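Local coordinates for THB11 (Chlamydomonas reinhardtii, PDB 6TD7), which binds heme b, here with cyanide as a further ligand, as a truncated hemoglobin, and probably binds oxygen and may take part in nitrite reduction, at residues S58-V61 against S62-F65; Y101-E104 against A105-L109. All coordinates share one frame; numbering follows the deposited sequence. Where two conformers were deposited one is given.

Contact 1: S58-V61 against S62-F65; sequences SMFV and SWLF. With HEM (protoporphyrin IX containing Fe), chain B.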
loop_
_atom_site.group_PDB
_atom_site.type_symbol
_atom_site.label_atom_id
_atom_site.label_comp_id
_atom_site.label_asym_id
_atom_site.label_seq_id
_atom_site.Cartn_x
_atom_site.Cartn_y
_atom_site.Cartn_z
ATOM N N SER A 58 -3.159 4.399 -7.307
ATOM C CA SER A 58 -2.134 5.341 -7.751
ATOM C C SER A 58 -2.211 6.662 -6.996
ATOM O O SER A 58 -1.176 7.244 -6.654
ATOM C CB SER A 58 -2.257 5.579 -9.257
ATOM O OG SER A 58 -1.709 4.500 -9.995
ATOM N N MET A 59 -3.418 7.165 -6.737
ATOM C CA MET A 59 -3.514 8.443 -6.037
ATOM C C MET A 59 -2.871 8.354 -4.659
ATOM O O MET A 59 -2.176 9.281 -4.224
ATOM C CB MET A 59 -4.971 8.881 -5.915
ATOM C CG MET A 59 -5.147 10.136 -5.085
ATOM S SD MET A 59 -6.863 10.669 -4.956
ATOM C CE MET A 59 -7.257 10.941 -6.681
ATOM N N PHE A 60 -3.097 7.239 -3.959
ATOM C CA PHE A 60 -2.481 7.035 -2.653
ATOM C C PHE A 60 -0.960 6.978 -2.754
ATOM O O PHE A 60 -0.255 7.565 -1.925
ATOM C CB PHE A 60 -3.030 5.748 -2.021
ATOM C CG PHE A 60 -2.479 5.469 -0.656
ATOM C CD1 PHE A 60 -3.018 6.083 0.461
ATOM C CD2 PHE A 60 -1.413 4.604 -0.491
ATOM C CE1 PHE A 60 -2.504 5.842 1.713
ATOM C CE2 PHE A 60 -0.891 4.366 0.754
ATOM C CZ PHE A 60 -1.439 4.987 1.862
ATOM N N VAL A 61 -0.433 6.259 -3.746
ATOM C CA VAL A 61 1.016 6.151 -3.881
ATOM C C VAL A 61 1.620 7.506 -4.222
ATOM O O VAL A 61 2.704 7.857 -3.741
ATOM C CB VAL A 61 1.382 5.094 -4.939
ATOM C CG1 VAL A 61 2.881 5.112 -5.220
ATOM C CG2 VAL A 61 0.944 3.732 -4.472
ATOM N N SER A 62 0.935 8.280 -5.066
ATOM C CA SER A 62 1.403 9.620 -5.403
ATOM C C SER A 62 1.480 10.500 -4.163
ATOM O O SER A 62 2.442 11.258 -3.989
ATOM C CB SER A 62 0.479 10.246 -6.447
ATOM O OG SER A 62 0.911 11.543 -6.822
ATOM N N TRP A 63 0.464 10.429 -3.297
ATOM C CA TRP A 63 0.516 11.138 -2.024
ATOM C C TRP A 63 1.650 10.614 -1.149
ATOM O O TRP A 63 2.378 11.391 -0.519
ATOM C CB TRP A 63 -0.819 10.993 -1.286
ATOM C CG TRP A 63 -0.742 11.335 0.185
ATOM C CD1 TRP A 63 -0.847 12.576 0.737
ATOM C CD2 TRP A 63 -0.542 10.425 1.282
ATOM N NE1 TRP A 63 -0.725 12.503 2.102
ATOM C CE2 TRP A 63 -0.541 11.194 2.463
ATOM C CE3 TRP A 63 -0.370 9.039 1.377
ATOM C CZ2 TRP A 63 -0.365 10.625 3.729
ATOM C CZ3 TRP A 63 -0.199 8.472 2.635
ATOM C CH2 TRP A 63 -0.202 9.265 3.793
ATOM N N LEU A 64 1.815 9.292 -1.116
ATOM C CA LEU A 64 2.751 8.674 -0.184
ATOM C C LEU A 64 4.179 9.146 -0.419
ATOM O O LEU A 64 4.912 9.415 0.539
ATOM C CB LEU A 64 2.666 7.156 -0.312
ATOM C CG LEU A 64 3.602 6.330 0.564
ATOM C CD1 LEU A 64 3.219 6.430 2.015
ATOM C CD2 LEU A 64 3.561 4.891 0.095
ATOM N N PHE A 65 4.606 9.222 -1.676
ATOM C CA PHE A 65 5.948 9.695 -1.994
ATOM C C PHE A 65 5.986 11.190 -2.271
ATOM O O PHE A 65 7.019 11.709 -2.709
ATOM C CB PHE A 65 6.511 8.908 -3.177
ATOM C CG PHE A 65 6.835 7.479 -2.843
ATOM C CD1 PHE A 65 8.035 7.150 -2.240
ATOM C CD2 PHE A 65 5.929 6.468 -3.115
ATOM C CE1 PHE A 65 8.330 5.836 -1.929
ATOM C CE2 PHE A 65 6.218 5.157 -2.799
ATOM C CZ PHE A 65 7.419 4.841 -2.209
HETATM C CHA HEM B . -7.916 -0.741 -2.937
HETATM C CHB HEM B . -6.980 -5.333 -1.581
HETATM C CHC HEM B . -3.066 -3.947 0.941
HETATM C CHD HEM B . -4.253 0.716 -0.023
HETATM C C1A HEM B . -8.000 -2.118 -2.830
HETATM C C2A HEM B . -8.926 -3.018 -3.502
HETATM C C3A HEM B . -8.644 -4.265 -3.112
HETATM C C4A HEM B . -7.539 -4.223 -2.186
HETATM C CMA HEM B . -9.355 -5.557 -3.566
HETATM C CAA HEM B . -10.038 -2.653 -4.515
HETATM C CBA HEM B . -11.017 -1.632 -3.960
HETATM C CGA HEM B . -11.902 -1.138 -5.079
HETATM O O1A HEM B . -12.967 -0.548 -4.764
HETATM O O2A HEM B . -11.552 -1.325 -6.276
HETATM C C1B HEM B . -5.818 -5.364 -0.838
HETATM C C2B HEM B . -5.140 -6.558 -0.376
HETATM C C3B HEM B . -4.066 -6.190 0.328
HETATM C C4B HEM B . -4.013 -4.742 0.337
HETATM C CMB HEM B . -5.596 -8.008 -0.644
HETATM C CAB HEM B . -3.067 -7.164 0.993
HETATM C CBB HEM B . -2.196 -6.762 1.920
HETATM C C1C HEM B . -3.064 -2.571 0.861
HETATM C C2C HEM B . -2.036 -1.740 1.425
HETATM C C3C HEM B . -2.350 -0.468 1.189
HETATM C C4C HEM B . -3.588 -0.418 0.426
HETATM C CMC HEM B . -0.805 -2.250 2.207
HETATM C CAC HEM B . -1.481 0.715 1.649
HETATM C CBC HEM B . -2.067 1.845 2.045
HETATM C C1D HEM B . -5.276 0.719 -0.959
HETATM C C2D HEM B . -5.741 1.863 -1.715
HETATM C C3D HEM B . -6.748 1.463 -2.503
HETATM C C4D HEM B . -6.960 0.045 -2.305
HETATM C CMD HEM B . -5.161 3.289 -1.599
HETATM C CAD HEM B . -7.530 2.321 -3.512
HETATM C CBD HEM B . -8.680 3.094 -2.899
HETATM C CGD HEM B . -9.165 3.953 -4.035
HETATM O O1D HEM B . -8.776 5.149 -4.094
HETATM O O2D HEM B . -9.910 3.423 -4.900
HETATM N NA HEM B . -7.173 -2.897 -2.035
HETATM N NB HEM B . -5.099 -4.271 -0.387
HETATM N NC HEM B . -3.995 -1.734 0.246
HETATM N ND HEM B . -6.044 -0.367 -1.349
HETATM FE FE HEM B . -5.569 -2.272 -0.905
#
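Phe-60 and Trp-63, three residues apart on helix 50-64, carry the packed side of this turn. Their rings meet obliquely, centroids 5.2 Å apart and planes at 43°; Trp-63 lays the CE3 corner of its six-membered ring over one face of Phe-60, toward the rim, and Phe-60 CE1 comes to 3.6 Å from Trp-63 CZ3. With CG anti to the backbone nitrogen (chi1 -179°), Phe-60 is carried out to the heme, where its CB lies 3.3 Å from methyl CMD and its CE2 and CZ border vinyl carbon CBC. Cut back to an alanine, it would probably leave a gap beside the heme methyl and vinyl and take away the face under the CE3 corner of Trp-63. Trp-63 is also fixed from outside, by a bond from NE1 to Val-70 O and a cation-pi contact with Arg-122. On another side of the helix, Val-61 and Phe-65, one turn apart, lie side by side, Val-61 CG1 reaching Phe-65 CD2 at 3.9 Å, and Val-61 packs on helix 21-36. The solvent side is looser: exposed Met-59 and Ser-62 take part mainly through backbone, in the bonds from Ser-62 N to Ser-58 O (2.8 Å) and from Trp-63 N to Met-59 O (3.0 Å). These are the last turns of a globin helix, Phe-60 lining the heme pocket and the other buried side chains facing neighbouring helices.

Contact 2: Y101-E104 against A105-L109; sequences YFEE and AMTEL
Phe-102 and Met-106, one turn apart on helix 92-108, make the apolar part of the contact. The Met-106 chain runs extended to SD and then bends at its last torsion, which brings methyl CE to the edge of the Phe-102 ring, near its plane and 3.9 Å from Phe-102 CD1. The sulfur stands 5.2 Å from the ring centroid and 68° off the normal, an oblique Met-aromatic contact.

Among the hydrogen bonds, the i to i+4 backbone ladder runs unbroken from Ala-105 N on Tyr-101 O to Glu-108 N on Glu-104 O. Glu-103 O is gripped twice, by Thr-107 N at 2.9 Å and by Thr-107 OG1 at 3.0 Å. The hydroxyl, anti to its own carbonyl carbon, folds back along the helix and meets this oxygen from above the carbonyl plane, 38° out of it.

The charged groups are Glu-104 and Glu-108, which lie side by side and point the same way, carboxylate planes 39° apart. Their OE2 atoms are 4.2 Å from each other, a like-charge approach probably eased by Lys-34, whose NZ forms salt bridges with both; Lys-100 takes Glu-104 OE1.

The carboxylates thus pin this helix to helix 21-36 through Lys-34, and Tyr-101 OH is hydrogen-bonded to Asp-38 OD2, just beyond that helix. Phe-102 and Met-106 turn inward, packing on Met-120 of helix 113-123; Phe-102 also meets Phe-31 edge-to-face, and Met-106 touches Val-27, both on helix 21-36.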
loop_
_atom_site.group_PDB
_atom_site.type_symbol
_atom_site.label_atom_id
_atom_site.label_comp_id
_atom_site.label_asym_id
_atom_site.label_seq_id
_atom_site.Cartn_x
_atom_site.Cartn_y
_atom_site.Cartn_z
ATOM N N TYR A 101 5.549 -6.626 2.382
ATOM C CA TYR A 101 5.915 -6.738 0.976
ATOM C C TYR A 101 6.247 -5.383 0.360
ATOM O O TYR A 101 7.119 -5.300 -0.514
ATOM C CB TYR A 101 4.784 -7.407 0.200
ATOM C CG TYR A 101 4.667 -8.889 0.446
ATOM C CD1 TYR A 101 5.798 -9.682 0.567
ATOM C CD2 TYR A 101 3.425 -9.496 0.555
ATOM C CE1 TYR A 101 5.695 -11.036 0.785
ATOM C CE2 TYR A 101 3.313 -10.851 0.773
ATOM C CZ TYR A 101 4.452 -11.616 0.889
ATOM O OH TYR A 101 4.355 -12.968 1.109
ATOM N N PHE A 102 5.567 -4.320 0.783
ATOM C CA PHE A 102 5.921 -2.996 0.284
ATOM C C PHE A 102 7.311 -2.607 0.760
ATOM O O PHE A 102 8.110 -2.051 -0.003
ATOM C CB PHE A 102 4.887 -1.971 0.738
ATOM C CG PHE A 102 4.932 -0.691 -0.034
ATOM C CD1 PHE A 102 5.787 0.329 0.344
ATOM C CD2 PHE A 102 4.120 -0.510 -1.142
ATOM C CE1 PHE A 102 5.830 1.504 -0.367
ATOM C CE2 PHE A 102 4.155 0.666 -1.855
ATOM C CZ PHE A 102 5.015 1.674 -1.468
ATOM N N GLU A 103 7.622 -2.918 2.020
ATOM C CA GLU A 103 8.954 -2.661 2.553
ATOM C C GLU A 103 10.010 -3.501 1.847
ATOM O O GLU A 103 11.111 -3.017 1.557
ATOM C CB GLU A 103 8.959 -2.944 4.055
ATOM C CG GLU A 103 10.287 -2.718 4.746
ATOM C CD GLU A 103 10.295 -3.265 6.161
ATOM O OE1 GLU A 103 10.777 -2.561 7.072
ATOM O OE2 GLU A 103 9.811 -4.399 6.365
ATOM N N GLU A 104 9.706 -4.778 1.584
ATOM C CA GLU A 104 10.642 -5.629 0.856
ATOM C C GLU A 104 10.924 -5.074 -0.534
ATOM O O GLU A 104 12.068 -5.094 -1.002
ATOM C CB GLU A 104 10.087 -7.052 0.740
ATOM C CG GLU A 104 10.092 -7.843 2.032
ATOM C CD GLU A 104 9.631 -9.281 1.849
ATOM O OE1 GLU A 104 9.663 -10.031 2.845
ATOM O OE2 GLU A 104 9.240 -9.664 0.724
ATOM N N ALA A 105 9.880 -4.599 -1.219
ATOM C CA ALA A 105 10.058 -4.020 -2.544
ATOM C C ALA A 105 11.003 -2.825 -2.505
ATOM O O ALA A 105 11.879 -2.692 -3.366
ATOM C CB ALA A 105 8.703 -3.613 -3.124
ATOM N N MET A 106 10.843 -1.943 -1.516
ATOM C CA MET A 106 11.762 -0.814 -1.395
ATOM C C MET A 106 13.178 -1.291 -1.095
ATOM O O MET A 106 14.149 -0.766 -1.651
ATOM C CB MET A 106 11.283 0.150 -0.310
ATOM C CG MET A 106 10.124 1.048 -0.731
ATOM S SD MET A 106 9.737 2.294 0.512
ATOM C CE MET A 106 9.210 1.244 1.856
ATOM N N THR A 107 13.319 -2.288 -0.219
ATOM C CA THR A 107 14.646 -2.810 0.095
ATOM C C THR A 107 15.316 -3.381 -1.150
ATOM O O THR A 107 16.489 -3.107 -1.428
ATOM C CB THR A 107 14.549 -3.891 1.177
ATOM O OG1 THR A 107 13.956 -3.351 2.365
ATOM C CG2 THR A 107 15.932 -4.454 1.500
ATOM N N GLU A 108 14.575 -4.193 -1.908
ATOM C CA GLU A 108 15.147 -4.891 -3.052
ATOM C C GLU A 108 15.534 -3.951 -4.182
ATOM O O GLU A 108 16.345 -4.335 -5.033
ATOM C CB GLU A 108 14.157 -5.945 -3.548
ATOM C CG GLU A 108 14.104 -7.155 -2.636
ATOM C CD GLU A 108 12.854 -7.989 -2.806
ATOM O OE1 GLU A 108 12.366 -8.139 -3.948
ATOM O OE2 GLU A 108 12.359 -8.498 -1.779
ATOM N N LEU A 109 14.995 -2.737 -4.212
ATOM C CA LEU A 109 15.368 -1.752 -5.217
ATOM C C LEU A 109 16.420 -0.770 -4.719
ATOM O O LEU A 109 16.797 0.144 -5.460
ATOM C CB LEU A 109 14.118 -1.007 -5.701
ATOM C CG LEU A 109 13.288 -1.885 -6.644
ATOM C CD1 LEU A 109 11.825 -1.495 -6.670
ATOM C CD2 LEU A 109 13.875 -1.835 -8.055
#

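Neither contact closes a long loop: each is a local contact in the last turns of its own helix, and they follow one another along the chain without nesting or crossing. From the N terminus, contact 1 comes first, at the end of helix 50-64; the chain then passes through helix 77-88, which carries the axial heme ligand His-81, before contact 2 ends helix 92-108. Their centres are 16 Å apart, yet they meet in the interior, where Phe-102 CZ lies 3.9 Å from both Leu-64 CD2 and Phe-65 CE2. Both lean on helices 21-36 and 113-123, so that the ends of helices 50-64 and 92-108 are tied together and to that pair.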